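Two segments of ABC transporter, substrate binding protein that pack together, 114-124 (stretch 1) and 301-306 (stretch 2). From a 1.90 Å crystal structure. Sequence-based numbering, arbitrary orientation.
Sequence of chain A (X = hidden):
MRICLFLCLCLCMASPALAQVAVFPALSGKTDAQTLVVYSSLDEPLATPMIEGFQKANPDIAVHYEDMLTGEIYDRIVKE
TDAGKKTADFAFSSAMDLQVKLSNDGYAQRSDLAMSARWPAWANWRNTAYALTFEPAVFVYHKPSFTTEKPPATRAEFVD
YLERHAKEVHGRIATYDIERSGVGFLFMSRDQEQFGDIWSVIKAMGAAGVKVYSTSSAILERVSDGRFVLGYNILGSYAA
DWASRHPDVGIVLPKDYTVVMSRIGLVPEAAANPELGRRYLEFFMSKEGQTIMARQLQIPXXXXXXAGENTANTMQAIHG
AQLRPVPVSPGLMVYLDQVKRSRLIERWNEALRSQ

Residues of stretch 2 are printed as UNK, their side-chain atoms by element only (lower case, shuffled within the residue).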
# COMPACT_ATOMS: atom_id res chain seq x y z
N ALA A 114 1.35 5.96 23.79
CA ALA A 114 0.31 6.94 24.14
C ALA A 114 -1.05 6.62 23.53
O ALA A 114 -2.03 6.50 24.23
CB ALA A 114 0.76 8.34 23.69
N MET A 115 -1.09 6.48 22.21
CA MET A 115 -2.36 6.21 21.53
C MET A 115 -2.74 4.73 21.42
O MET A 115 -3.75 4.41 20.79
CB MET A 115 -2.35 6.86 20.13
CG MET A 115 -2.52 8.39 20.13
SD MET A 115 -4.18 8.90 20.70
CE MET A 115 -5.28 7.92 19.59
N SER A 116 -1.97 3.82 22.03
CA SER A 116 -2.21 2.38 21.84
C SER A 116 -3.60 1.90 22.24
O SER A 116 -4.31 1.29 21.44
CB SER A 116 -1.15 1.54 22.56
OG SER A 116 0.13 1.74 21.99
N ALA A 117 -4.00 2.19 23.47
CA ALA A 117 -5.27 1.67 23.99
C ALA A 117 -6.48 2.22 23.21
O ALA A 117 -7.46 1.52 23.02
CB ALA A 117 -5.39 1.98 25.48
N ARG A 118 -6.39 3.46 22.74
CA ARG A 118 -7.49 4.09 21.99
C ARG A 118 -7.43 3.92 20.47
O ARG A 118 -8.33 4.38 19.76
CB ARG A 118 -7.54 5.56 22.34
CG ARG A 118 -8.08 5.73 23.75
CD ARG A 118 -8.51 7.09 23.99
NE ARG A 118 -7.40 7.87 24.45
CZ ARG A 118 -7.26 8.33 25.70
NH1 ARG A 118 -8.15 8.09 26.65
NH2 ARG A 118 -6.19 9.03 26.00
N TRP A 119 -6.39 3.26 19.98
CA TRP A 119 -6.24 3.00 18.55
C TRP A 119 -7.36 2.05 18.14
O TRP A 119 -7.68 1.14 18.89
CB TRP A 119 -4.88 2.39 18.23
CG TRP A 119 -4.49 2.65 16.80
CD1 TRP A 119 -4.39 1.75 15.80
CD2 TRP A 119 -4.20 3.92 16.23
NE1 TRP A 119 -4.05 2.37 14.62
CE2 TRP A 119 -3.91 3.71 14.86
CE3 TRP A 119 -4.13 5.21 16.74
CZ2 TRP A 119 -3.59 4.75 14.01
CZ3 TRP A 119 -3.81 6.25 15.88
CH2 TRP A 119 -3.54 6.02 14.54
N PRO A 120 -8.01 2.30 16.99
CA PRO A 120 -9.11 1.40 16.62
C PRO A 120 -8.68 -0.05 16.72
O PRO A 120 -7.57 -0.40 16.30
CB PRO A 120 -9.42 1.83 15.19
CG PRO A 120 -9.11 3.29 15.20
CD PRO A 120 -7.85 3.37 16.00
N ALA A 121 -9.54 -0.88 17.30
CA ALA A 121 -9.20 -2.26 17.65
C ALA A 121 -8.82 -3.10 16.43
O ALA A 121 -7.89 -3.92 16.48
CB ALA A 121 -10.37 -2.90 18.45
N TRP A 122 -9.54 -2.91 15.34
CA TRP A 122 -9.22 -3.59 14.09
C TRP A 122 -7.79 -3.29 13.59
O TRP A 122 -7.21 -4.06 12.85
CB TRP A 122 -10.22 -3.21 12.99
CG TRP A 122 -10.15 -1.80 12.49
CD1 TRP A 122 -10.92 -0.75 12.89
CD2 TRP A 122 -9.30 -1.29 11.44
NE1 TRP A 122 -10.58 0.38 12.20
CE2 TRP A 122 -9.59 0.07 11.30
CE3 TRP A 122 -8.32 -1.86 10.62
CZ2 TRP A 122 -8.96 0.88 10.36
CZ3 TRP A 122 -7.65 -1.05 9.73
CH2 TRP A 122 -7.99 0.29 9.59
N ALA A 123 -7.27 -2.14 13.99
CA ALA A 123 -6.02 -1.58 13.48
C ALA A 123 -4.84 -1.83 14.42
O ALA A 123 -3.76 -1.26 14.24
CB ALA A 123 -6.20 -0.08 13.18
N ASN A 124 -5.02 -2.71 15.41
CA ASN A 124 -3.98 -3.00 16.38
C ASN A 124 -3.87 -4.50 16.64
O ASN A 124 -4.80 -5.10 17.19
CB ASN A 124 -4.31 -2.26 17.67
CG ASN A 124 -3.30 -2.49 18.76
OD1 ASN A 124 -2.38 -3.29 18.62
ND2 ASN A 124 -3.45 -1.77 19.86
N UNK A 301 -6.70 8.89 6.95
CA UNK A 301 -6.24 8.64 8.32
C UNK A 301 -7.11 7.60 9.03
O UNK A 301 -8.31 7.44 8.73
c UNK A 301 -6.25 9.97 9.11
N UNK A 302 -6.49 6.90 9.97
CA UNK A 302 -7.14 5.95 10.87
C UNK A 302 -7.36 6.53 12.30
O UNK A 302 -8.20 6.02 13.04
c UNK A 302 -6.38 3.92 9.58
c UNK A 302 -6.77 3.69 12.03
c UNK A 302 -6.31 4.63 10.92
N UNK A 303 -6.64 7.59 12.68
CA UNK A 303 -6.69 8.09 14.06
C UNK A 303 -8.10 8.54 14.42
O UNK A 303 -8.70 9.29 13.65
o UNK A 303 -6.13 9.94 15.50
c UNK A 303 -5.76 9.28 14.29
N UNK A 304 -8.60 8.14 15.60
CA UNK A 304 -9.92 8.62 16.00
C UNK A 304 -9.92 10.13 16.33
O UNK A 304 -10.98 10.72 16.52
c UNK A 304 -7.98 7.28 16.63
c UNK A 304 -10.25 7.76 17.23
c UNK A 304 -8.94 7.36 17.81
N UNK A 305 -8.74 10.74 16.40
CA UNK A 305 -8.61 12.18 16.60
C UNK A 305 -8.70 13.04 15.35
O UNK A 305 -8.72 14.27 15.46
o UNK A 305 -4.69 11.89 18.76
c UNK A 305 -5.80 12.28 19.23
c UNK A 305 -7.07 11.81 18.58
o UNK A 305 -5.90 13.08 20.18
c UNK A 305 -7.27 12.48 17.25
N UNK A 306 -8.73 12.43 14.16
CA UNK A 306 -8.74 13.20 12.92
C UNK A 306 -10.12 13.13 12.22
O UNK A 306 -10.68 12.05 12.03
c UNK A 306 -7.57 12.75 11.99
c UNK A 306 -6.23 12.89 12.75
c UNK A 306 -7.54 13.53 10.66

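Position 301 carries a single side-chain carbon, pointing sideways; its CB is 7.2 Å from CH2 of W119, out of contact range. One carbon and nothing more is alanine, A301.

Position 302 has three side-chain carbons, one bonded to CA and carrying the other two. One of those two branches lies 3.9 Å from CZ2 of W119, 3.9 Å from CZ2 of W122 and 4.0 Å from both CB of A123 and CG of P120. This beta-branched chain without oxygen is valine: V302, chi1 in t. The carbon with these four neighbours is CG1, filling a pocket walled by two indoles, a proline ring and a methyl. O of V302 also lies 3.6 Å from CG of P120.

Position 303 shows one carbon followed by one oxygen. Its CB points sideways and sits 3.9 Å from CZ3 of W119, while its CA is 3.8 Å from CH2 of W119. The oxygen accepts a hydrogen bond from the backbone N of position 305 at 2.9 Å. A short hydroxyl side chain is serine, S303, whose OG is spent on its own stretch.

At position 304, three carbons close a ring onto the backbone N. One lies 3.6 Å from O of R118; the carbon bonded to the backbone N is 4.0 Å from CD of P120 and 4.1 Å from CE of M115. The closed ring is proline, P304. One side of it rests against a carbonyl, another proline and a methionine methyl.

Position 305 has three carbons in a row, the third bearing two oxygens. CB points sideways, yet the chain's end comes nearer, placing one oxygen 3.6 Å from SD of M115. The carboxylate makes this glutamate, E305, and that oxygen OE1.

Position 306 again has one carbon bearing two, out of reach of stretch 1. The pattern is valine, V306; its N bonds to O of S303 at 3.2 Å within the type I turn from S303 to V306.

The contact works by shape: no hydrogen bond crosses it, and 360 Å² is buried, mostly by apolar groups, from a proline ring to two indoles. A type I turn from S116 to W119 precedes P120, and the second turn spans P304 and E305. W119 starts with CB pointing away, but the far end of its ring comes back to meet V302 and S303. The design rule is local polar bonding to fix the turns, with V302 set among W119, P120, W122 and A123, and P304 against P120 and M115.

Stretch 2 (301-306) AVSPEV
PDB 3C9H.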